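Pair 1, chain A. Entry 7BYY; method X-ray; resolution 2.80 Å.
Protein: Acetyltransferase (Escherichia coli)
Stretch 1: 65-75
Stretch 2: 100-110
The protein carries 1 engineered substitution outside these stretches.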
# COMPACT_ATOMS: atom_id res chain seq x y z
N GLY A 65 4.57 11.18 28.74
CA GLY A 65 3.54 11.05 27.72
C GLY A 65 3.62 12.05 26.59
O GLY A 65 2.77 12.01 25.69
N GLU A 66 4.63 12.93 26.59
CA GLU A 66 4.71 14.01 25.62
C GLU A 66 4.96 13.49 24.21
O GLU A 66 5.63 12.46 24.01
CB GLU A 66 5.81 15.00 26.01
CG GLU A 66 5.43 15.98 27.11
CD GLU A 66 6.14 17.31 26.97
OE1 GLU A 66 6.84 17.51 25.95
OE2 GLU A 66 6.00 18.17 27.87
N LEU A 67 4.43 14.21 23.23
CA LEU A 67 4.58 13.85 21.83
C LEU A 67 5.95 14.34 21.36
O LEU A 67 6.16 15.54 21.14
CB LEU A 67 3.46 14.46 20.99
CG LEU A 67 3.47 14.14 19.50
CD1 LEU A 67 3.49 12.63 19.27
CD2 LEU A 67 2.28 14.78 18.80
N ILE A 68 6.89 13.41 21.21
CA ILE A 68 8.24 13.77 20.80
C ILE A 68 8.31 13.97 19.30
O ILE A 68 8.84 14.97 18.81
CB ILE A 68 9.24 12.71 21.29
CG1 ILE A 68 9.35 12.74 22.81
CG2 ILE A 68 10.61 12.92 20.64
CD1 ILE A 68 9.68 11.40 23.44
N GLY A 69 7.78 13.02 18.54
CA GLY A 69 7.79 13.12 17.09
C GLY A 69 6.55 12.50 16.48
O GLY A 69 5.84 11.71 17.12
N ILE A 70 6.30 12.87 15.23
CA ILE A 70 5.18 12.34 14.46
C ILE A 70 5.69 11.94 13.08
O ILE A 70 6.74 12.41 12.62
CB ILE A 70 4.02 13.34 14.34
CG1 ILE A 70 2.69 12.61 14.16
CG2 ILE A 70 4.26 14.31 13.19
CD1 ILE A 70 2.27 11.81 15.37
N CYS A 71 4.93 11.07 12.42
CA CYS A 71 5.33 10.57 11.11
C CYS A 71 4.10 10.04 10.40
O CYS A 71 3.55 9.01 10.80
CB CYS A 71 6.39 9.49 11.26
SG CYS A 71 6.67 8.57 9.75
N THR A 72 3.66 10.73 9.35
CA THR A 72 2.48 10.33 8.60
C THR A 72 2.87 9.87 7.20
O THR A 72 3.81 10.38 6.59
CB THR A 72 1.46 11.47 8.49
OG1 THR A 72 2.09 12.62 7.90
CG2 THR A 72 0.94 11.85 9.87
N PHE A 73 2.11 8.90 6.68
CA PHE A 73 2.45 8.28 5.41
C PHE A 73 1.18 7.71 4.78
O PHE A 73 0.23 7.36 5.48
CB PHE A 73 3.49 7.17 5.60
CG PHE A 73 3.16 6.22 6.71
CD1 PHE A 73 3.49 6.51 8.02
CD2 PHE A 73 2.53 5.02 6.43
CE1 PHE A 73 3.19 5.63 9.04
CE2 PHE A 73 2.22 4.13 7.45
CZ PHE A 73 2.56 4.44 8.76
N THR A 74 1.17 7.65 3.45
CA THR A 74 0.04 7.17 2.67
C THR A 74 0.54 6.18 1.62
O THR A 74 1.74 5.89 1.52
CB THR A 74 -0.71 8.31 1.98
OG1 THR A 74 0.04 8.76 0.84
CG2 THR A 74 -0.92 9.48 2.92
N ALA A 75 -0.39 5.66 0.82
CA ALA A 75 -0.04 4.88 -0.35
C ALA A 75 0.05 5.80 -1.57
O ALA A 75 -0.66 6.80 -1.67
CB ALA A 75 -1.08 3.78 -0.61
N LEU A 100 6.27 9.00 2.26
CA LEU A 100 6.44 9.68 3.54
C LEU A 100 6.08 11.15 3.33
O LEU A 100 6.79 11.88 2.63
CB LEU A 100 7.88 9.53 4.04
CG LEU A 100 8.13 9.93 5.49
CD1 LEU A 100 7.30 9.07 6.42
CD2 LEU A 100 9.60 9.82 5.84
N VAL A 101 4.98 11.58 3.93
CA VAL A 101 4.49 12.93 3.70
C VAL A 101 4.87 13.90 4.81
O VAL A 101 4.87 15.12 4.58
CB VAL A 101 2.96 12.93 3.48
CG1 VAL A 101 2.56 11.80 2.54
CG2 VAL A 101 2.22 12.83 4.79
N MET A 102 5.21 13.41 6.00
CA MET A 102 5.56 14.29 7.10
C MET A 102 6.35 13.51 8.13
O MET A 102 6.03 12.36 8.44
CB MET A 102 4.31 14.89 7.75
CG MET A 102 4.07 16.34 7.40
SD MET A 102 2.51 16.95 8.05
CE MET A 102 1.35 15.91 7.17
N LEU A 103 7.39 14.15 8.67
CA LEU A 103 8.10 13.60 9.82
C LEU A 103 8.74 14.77 10.55
O LEU A 103 9.67 15.40 10.02
CB LEU A 103 9.14 12.57 9.39
CG LEU A 103 10.29 12.30 10.36
CD1 LEU A 103 9.78 11.67 11.64
CD2 LEU A 103 11.33 11.40 9.72
N GLY A 104 8.24 15.07 11.73
CA GLY A 104 8.76 16.17 12.53
C GLY A 104 9.03 15.74 13.95
O GLY A 104 8.29 14.94 14.52
N VAL A 105 10.11 16.28 14.51
CA VAL A 105 10.48 16.07 15.90
C VAL A 105 10.31 17.40 16.62
O VAL A 105 10.78 18.44 16.14
CB VAL A 105 11.93 15.56 16.04
CG1 VAL A 105 12.39 15.63 17.49
CG2 VAL A 105 12.04 14.13 15.51
N ALA A 106 9.64 17.37 17.77
CA ALA A 106 9.46 18.58 18.56
C ALA A 106 10.81 19.21 18.88
O ALA A 106 11.81 18.52 19.09
CB ALA A 106 8.69 18.28 19.85
N ARG A 107 10.82 20.55 18.93
CA ARG A 107 12.09 21.27 18.97
C ARG A 107 12.87 20.99 20.25
O ARG A 107 14.10 20.93 20.23
CB ARG A 107 11.85 22.77 18.81
CG ARG A 107 11.70 23.22 17.36
CD ARG A 107 12.03 24.69 17.21
NE ARG A 107 11.21 25.51 18.10
CZ ARG A 107 11.64 26.61 18.70
NH1 ARG A 107 12.89 27.03 18.52
NH2 ARG A 107 10.82 27.29 19.49
N LYS A 108 12.17 20.82 21.37
CA LYS A 108 12.87 20.57 22.63
C LYS A 108 13.41 19.15 22.74
O LYS A 108 14.01 18.81 23.77
CB LYS A 108 11.96 20.87 23.82
CG LYS A 108 10.77 19.95 23.99
CD LYS A 108 10.24 20.03 25.41
CE LYS A 108 8.73 20.03 25.44
NZ LYS A 108 8.20 20.16 26.82
N TYR A 109 13.23 18.32 21.71
CA TYR A 109 13.86 17.01 21.63
C TYR A 109 14.81 16.88 20.44
O TYR A 109 15.40 15.81 20.26
CB TYR A 109 12.82 15.89 21.55
CG TYR A 109 11.71 15.98 22.56
CD1 TYR A 109 10.54 16.67 22.28
CD2 TYR A 109 11.82 15.35 23.80
CE1 TYR A 109 9.52 16.75 23.20
CE2 TYR A 109 10.80 15.43 24.73
CZ TYR A 109 9.65 16.13 24.42
OH TYR A 109 8.63 16.21 25.33
N GLN A 110 14.95 17.92 19.63
CA GLN A 110 15.79 17.84 18.45
C GLN A 110 17.26 17.74 18.84
O GLN A 110 17.63 17.85 20.02
CB GLN A 110 15.56 19.05 17.54
CG GLN A 110 14.19 19.06 16.87
CD GLN A 110 13.97 20.29 16.01
OE1 GLN A 110 14.83 21.17 15.93
NE2 GLN A 110 12.80 20.37 15.38

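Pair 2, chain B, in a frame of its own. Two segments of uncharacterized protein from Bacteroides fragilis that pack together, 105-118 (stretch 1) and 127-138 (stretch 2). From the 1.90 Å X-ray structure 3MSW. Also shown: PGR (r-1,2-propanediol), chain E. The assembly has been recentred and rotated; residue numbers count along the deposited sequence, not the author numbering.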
# COMPACT_ATOMS: atom_id res chain seq x y z
N THR B 105 -1.67 19.41 -1.39
CA THR B 105 -2.59 20.05 -2.34
C THR B 105 -2.91 21.46 -1.86
O THR B 105 -2.55 21.84 -0.74
CB THR B 105 -3.91 19.26 -2.49
OG1 THR B 105 -4.71 19.44 -1.32
CG2 THR B 105 -3.71 17.78 -2.83
N ASP B 106 -3.61 22.23 -2.70
CA ASP B 106 -4.13 23.53 -2.27
C ASP B 106 -5.55 23.26 -1.73
O ASP B 106 -5.96 22.10 -1.62
CB ASP B 106 -4.10 24.58 -3.41
CG ASP B 106 -4.95 24.31 -4.64
OD1 ASP B 106 -5.84 23.43 -4.57
OD2 ASP B 106 -4.77 25.01 -5.66
N ASN B 107 -6.30 24.30 -1.41
CA ASN B 107 -7.66 24.19 -0.88
C ASN B 107 -8.68 23.65 -1.90
O ASN B 107 -9.80 23.35 -1.51
CB ASN B 107 -8.11 25.56 -0.33
CG ASN B 107 -7.31 26.08 0.86
OD1 ASN B 107 -7.16 27.29 1.05
ND2 ASN B 107 -6.80 25.19 1.71
N ASN B 108 -8.32 23.58 -3.21
CA ASN B 108 -9.21 23.07 -4.27
C ASN B 108 -8.87 21.65 -4.67
O ASN B 108 -9.44 21.12 -5.62
CB ASN B 108 -9.21 23.99 -5.51
CG ASN B 108 -9.50 25.44 -5.25
OD1 ASN B 108 -10.41 25.80 -4.49
ND2 ASN B 108 -8.76 26.33 -5.92
N ASN B 109 -7.96 21.01 -3.93
CA ASN B 109 -7.50 19.63 -4.19
C ASN B 109 -6.60 19.52 -5.42
O ASN B 109 -6.49 18.45 -6.02
CB ASN B 109 -8.65 18.60 -4.22
CG ASN B 109 -8.21 17.22 -3.90
OD1 ASN B 109 -7.29 17.02 -3.10
ND2 ASN B 109 -8.87 16.21 -4.48
N GLN B 110 -6.00 20.64 -5.83
CA GLN B 110 -5.02 20.62 -6.92
C GLN B 110 -3.67 20.24 -6.26
O GLN B 110 -3.29 20.85 -5.26
CB GLN B 110 -4.92 22.02 -7.56
CG GLN B 110 -3.61 22.28 -8.34
CD GLN B 110 -3.45 21.41 -9.57
OE1 GLN B 110 -4.30 21.37 -10.44
NE2 GLN B 110 -2.31 20.78 -9.71
N LEU B 111 -2.94 19.24 -6.80
CA LEU B 111 -1.64 18.89 -6.24
C LEU B 111 -0.67 20.06 -6.41
O LEU B 111 -0.56 20.60 -7.51
CB LEU B 111 -1.08 17.65 -6.96
CG LEU B 111 0.21 17.08 -6.38
CD1 LEU B 111 -0.04 16.48 -4.96
CD2 LEU B 111 0.82 16.05 -7.34
N ILE B 112 0.03 20.45 -5.32
CA ILE B 112 1.05 21.50 -5.36
C ILE B 112 2.40 20.81 -5.51
O ILE B 112 3.18 21.19 -6.39
CB ILE B 112 1.08 22.43 -4.11
CG1 ILE B 112 -0.23 23.23 -3.92
CG2 ILE B 112 2.29 23.41 -4.20
CD1 ILE B 112 -0.32 23.91 -2.55
N ALA B 113 2.70 19.85 -4.59
CA ALA B 113 3.99 19.15 -4.55
C ALA B 113 3.89 17.73 -4.05
O ALA B 113 3.03 17.38 -3.23
CB ALA B 113 4.97 19.92 -3.67
N GLN B 114 4.81 16.90 -4.54
CA GLN B 114 4.89 15.51 -4.09
C GLN B 114 6.33 15.20 -3.74
O GLN B 114 7.24 15.72 -4.40
CB GLN B 114 4.28 14.53 -5.10
CG GLN B 114 5.01 14.45 -6.43
CD GLN B 114 4.15 13.81 -7.50
OE1 GLN B 114 3.90 14.39 -8.55
NE2 GLN B 114 3.70 12.59 -7.26
N TYR B 115 6.53 14.42 -2.69
CA TYR B 115 7.81 14.03 -2.15
C TYR B 115 7.82 12.52 -1.93
O TYR B 115 6.81 11.95 -1.48
CB TYR B 115 8.08 14.73 -0.80
CG TYR B 115 8.03 16.24 -0.85
CD1 TYR B 115 6.83 16.92 -0.67
CD2 TYR B 115 9.19 16.98 -0.99
CE1 TYR B 115 6.78 18.32 -0.72
CE2 TYR B 115 9.16 18.37 -1.04
CZ TYR B 115 7.95 19.04 -0.89
OH TYR B 115 7.93 20.41 -0.94
N ALA B 116 8.98 11.89 -2.18
CA ALA B 116 9.16 10.43 -1.94
C ALA B 116 10.49 10.27 -1.22
O ALA B 116 11.45 10.99 -1.53
CB ALA B 116 9.22 9.66 -3.25
N TYR B 117 10.53 9.35 -0.26
CA TYR B 117 11.69 9.08 0.57
C TYR B 117 11.88 7.60 0.67
O TYR B 117 10.90 6.85 0.68
CB TYR B 117 11.51 9.61 2.02
CG TYR B 117 11.17 11.08 2.12
CD1 TYR B 117 9.87 11.53 1.92
CD2 TYR B 117 12.17 12.03 2.38
CE1 TYR B 117 9.55 12.88 1.99
CE2 TYR B 117 11.85 13.38 2.48
CZ TYR B 117 10.54 13.80 2.28
OH TYR B 117 10.19 15.13 2.34
N LYS B 118 13.12 7.20 0.93
CA LYS B 118 13.47 5.82 1.18
C LYS B 118 14.21 5.81 2.51
O LYS B 118 15.01 6.71 2.77
CB LYS B 118 14.37 5.30 0.03
CG LYS B 118 14.62 3.79 0.07
CD LYS B 118 15.29 3.29 -1.22
CE LYS B 118 14.32 2.67 -2.20
NZ LYS B 118 13.62 3.70 -3.04
N ILE B 127 15.75 9.35 3.28
CA ILE B 127 16.55 9.90 2.19
C ILE B 127 15.57 10.44 1.18
O ILE B 127 14.72 9.70 0.72
CB ILE B 127 17.47 8.84 1.52
CG1 ILE B 127 18.51 8.27 2.46
CG2 ILE B 127 18.14 9.41 0.26
CD1 ILE B 127 19.05 6.84 1.96
N LEU B 128 15.73 11.70 0.75
CA LEU B 128 14.84 12.24 -0.27
C LEU B 128 15.16 11.61 -1.63
O LEU B 128 16.30 11.64 -2.05
CB LEU B 128 14.95 13.78 -0.34
CG LEU B 128 14.08 14.45 -1.37
CD1 LEU B 128 12.61 14.46 -0.93
CD2 LEU B 128 14.55 15.91 -1.61
N GLU B 129 14.14 11.09 -2.33
CA GLU B 129 14.29 10.45 -3.64
C GLU B 129 13.63 11.26 -4.73
O GLU B 129 14.08 11.23 -5.87
CB GLU B 129 13.68 9.02 -3.61
CG GLU B 129 14.32 8.10 -2.59
CD GLU B 129 15.61 7.46 -3.03
OE1 GLU B 129 15.58 6.64 -3.98
OE2 GLU B 129 16.65 7.72 -2.39
N LYS B 130 12.54 11.96 -4.39
CA LYS B 130 11.81 12.77 -5.34
C LYS B 130 11.13 13.94 -4.65
O LYS B 130 10.67 13.80 -3.52
CB LYS B 130 10.79 11.91 -6.12
CG LYS B 130 10.07 12.66 -7.24
CD LYS B 130 9.13 11.76 -8.01
CE LYS B 130 8.11 12.53 -8.79
NZ LYS B 130 7.15 11.62 -9.47
N ASP B 131 11.17 15.12 -5.29
CA ASP B 131 10.47 16.35 -4.86
C ASP B 131 10.13 17.13 -6.10
O ASP B 131 11.04 17.58 -6.81
CB ASP B 131 11.28 17.19 -3.85
CG ASP B 131 12.51 17.88 -4.41
OD1 ASP B 131 13.47 17.15 -4.82
OD2 ASP B 131 12.54 19.13 -4.40
N ALA B 132 8.83 17.30 -6.40
CA ALA B 132 8.48 18.04 -7.60
C ALA B 132 7.19 18.81 -7.43
O ALA B 132 6.23 18.31 -6.83
CB ALA B 132 8.36 17.09 -8.80
N LEU B 133 7.19 20.03 -7.96
CA LEU B 133 6.01 20.87 -8.00
C LEU B 133 5.28 20.50 -9.30
O LEU B 133 5.91 20.03 -10.25
CB LEU B 133 6.39 22.36 -8.07
CG LEU B 133 6.88 23.06 -6.80
CD1 LEU B 133 7.48 24.45 -7.15
CD2 LEU B 133 5.74 23.29 -5.81
N THR B 134 3.97 20.69 -9.33
CA THR B 134 3.20 20.46 -10.55
C THR B 134 3.38 21.69 -11.48
O THR B 134 3.63 22.80 -10.95
CB THR B 134 1.73 20.30 -10.22
OG1 THR B 134 1.33 21.44 -9.45
CG2 THR B 134 1.43 18.97 -9.51
N PRO B 135 3.20 21.54 -12.82
CA PRO B 135 3.36 22.72 -13.72
C PRO B 135 2.57 23.97 -13.32
O PRO B 135 3.15 25.05 -13.32
CB PRO B 135 2.96 22.17 -15.09
CG PRO B 135 3.29 20.72 -15.02
CD PRO B 135 2.93 20.31 -13.60
N ILE B 136 1.27 23.85 -12.92
CA ILE B 136 0.43 25.00 -12.51
C ILE B 136 1.03 25.77 -11.30
O ILE B 136 0.84 26.98 -11.18
CB ILE B 136 -1.07 24.58 -12.29
CG1 ILE B 136 -2.02 25.80 -12.29
CG2 ILE B 136 -1.24 23.69 -11.05
CD1 ILE B 136 -3.57 25.52 -12.03
N TYR B 137 1.70 25.05 -10.39
CA TYR B 137 2.32 25.63 -9.20
C TYR B 137 3.81 25.95 -9.37
O TYR B 137 4.32 26.78 -8.62
CB TYR B 137 2.07 24.75 -7.96
CG TYR B 137 0.82 25.18 -7.24
CD1 TYR B 137 0.81 26.33 -6.44
CD2 TYR B 137 -0.39 24.51 -7.44
CE1 TYR B 137 -0.35 26.77 -5.82
CE2 TYR B 137 -1.57 24.95 -6.84
CZ TYR B 137 -1.54 26.09 -6.04
OH TYR B 137 -2.68 26.56 -5.46
N GLU B 138 4.50 25.32 -10.37
CA GLU B 138 5.92 25.45 -10.74
C GLU B 138 6.46 26.89 -10.72
O GLU B 138 7.67 27.08 -10.62
CB GLU B 138 6.15 24.83 -12.12
CG GLU B 138 7.51 24.21 -12.35
CD GLU B 138 7.58 23.43 -13.65
OE1 GLU B 138 7.72 24.07 -14.72
OE2 GLU B 138 7.45 22.18 -13.60
C1 PGR E . 9.17 20.95 -10.38
C2 PGR E . 10.27 20.58 -11.38
C3 PGR E . 10.26 19.05 -11.65
O1 PGR E . 9.73 21.01 -9.07
O2 PGR E . 10.01 21.33 -12.59
O HOH W 1 4.23 17.08 -8.46

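The sharpest difference lies where the second strand ends and a tyrosine folds back over the first. In pair 2 the hydroxyl of that tyrosine has a clear partner: B:Tyr137 OH donates to B:Asp106 OD2 at 2.6 Å, and B:Asp106 sits at the start of a type I turn that leads into the first strand. In pair 1 the matching A:Tyr109 is met by A:Glu66, but A:Glu66 OE1 and A:Tyr109 OH are modelled too close together to be read as a bond. The firmer polar link there is from A:Lys108 NZ to A:Glu66 OE2, 3.1 Å, part of a salt bridge. At the positions of A:Glu66 and A:Lys108, pair 2 has B:Gln110 and B:Ile136, which only touch (B:Gln110 NE2 to B:Ile136 CG2, 3.4 Å).

The shared frame is an antiparallel pair of strands with a one-residue bulge in the second; 14 central residues superpose with an RMSD of 0.5 Å. At the bulge one carbonyl accepts two amides. A:Thr72 O takes A:Val101 N at 3.1 Å and, weakly, A:Met102 N at 3.4 Å; B:Ala116 O takes B:Glu129 N at 2.8 Å and B:Lys130 N at 3.2 Å.

The isoleucine beneath the tyrosine is the same in place and rotamer in both pairs. A:Ile68 CG1 lies 3.6 Å from the centroid of the A:Tyr109 ring, and B:Ile112 CG1 lies 3.6 Å from that of B:Tyr137, each over a ring face in a CH-pi contact. The carbonyl of the same isoleucine accepts the amide at the strand's end, from A:Ala106 N to A:Ile68 O at 2.7 Å and from B:Thr134 N to B:Ile112 O at 3.1 Å. B:Thr134 adds a bond that alanine cannot make, OG1 to B:Leu111 O at 2.8 Å.

Matching leucines by the bulge pack against the same two positions with different side chains and a different emphasis. A:Leu100 CD1 lies closer to A:Cys71 SG, 3.4 Å, than to A:Phe73 CB, 4.3 Å; B:Leu128 CD1 lies closer to B:Tyr117 CE2, 3.7 Å, than to B:Tyr115 CD2, 4.2 Å, where it sits at the edge of the ring.

Mid-strand, where pair 1 sets A:Ile70 opposite A:Gly104, pair 2 sets B:Gln114 opposite B:Ala132. The backbones of both pairs bond reciprocally, but the glutamine also recruits water 1, which donates to B:Gln114 OE1 at 2.7 Å and to B:Ala132 O at 2.9 Å.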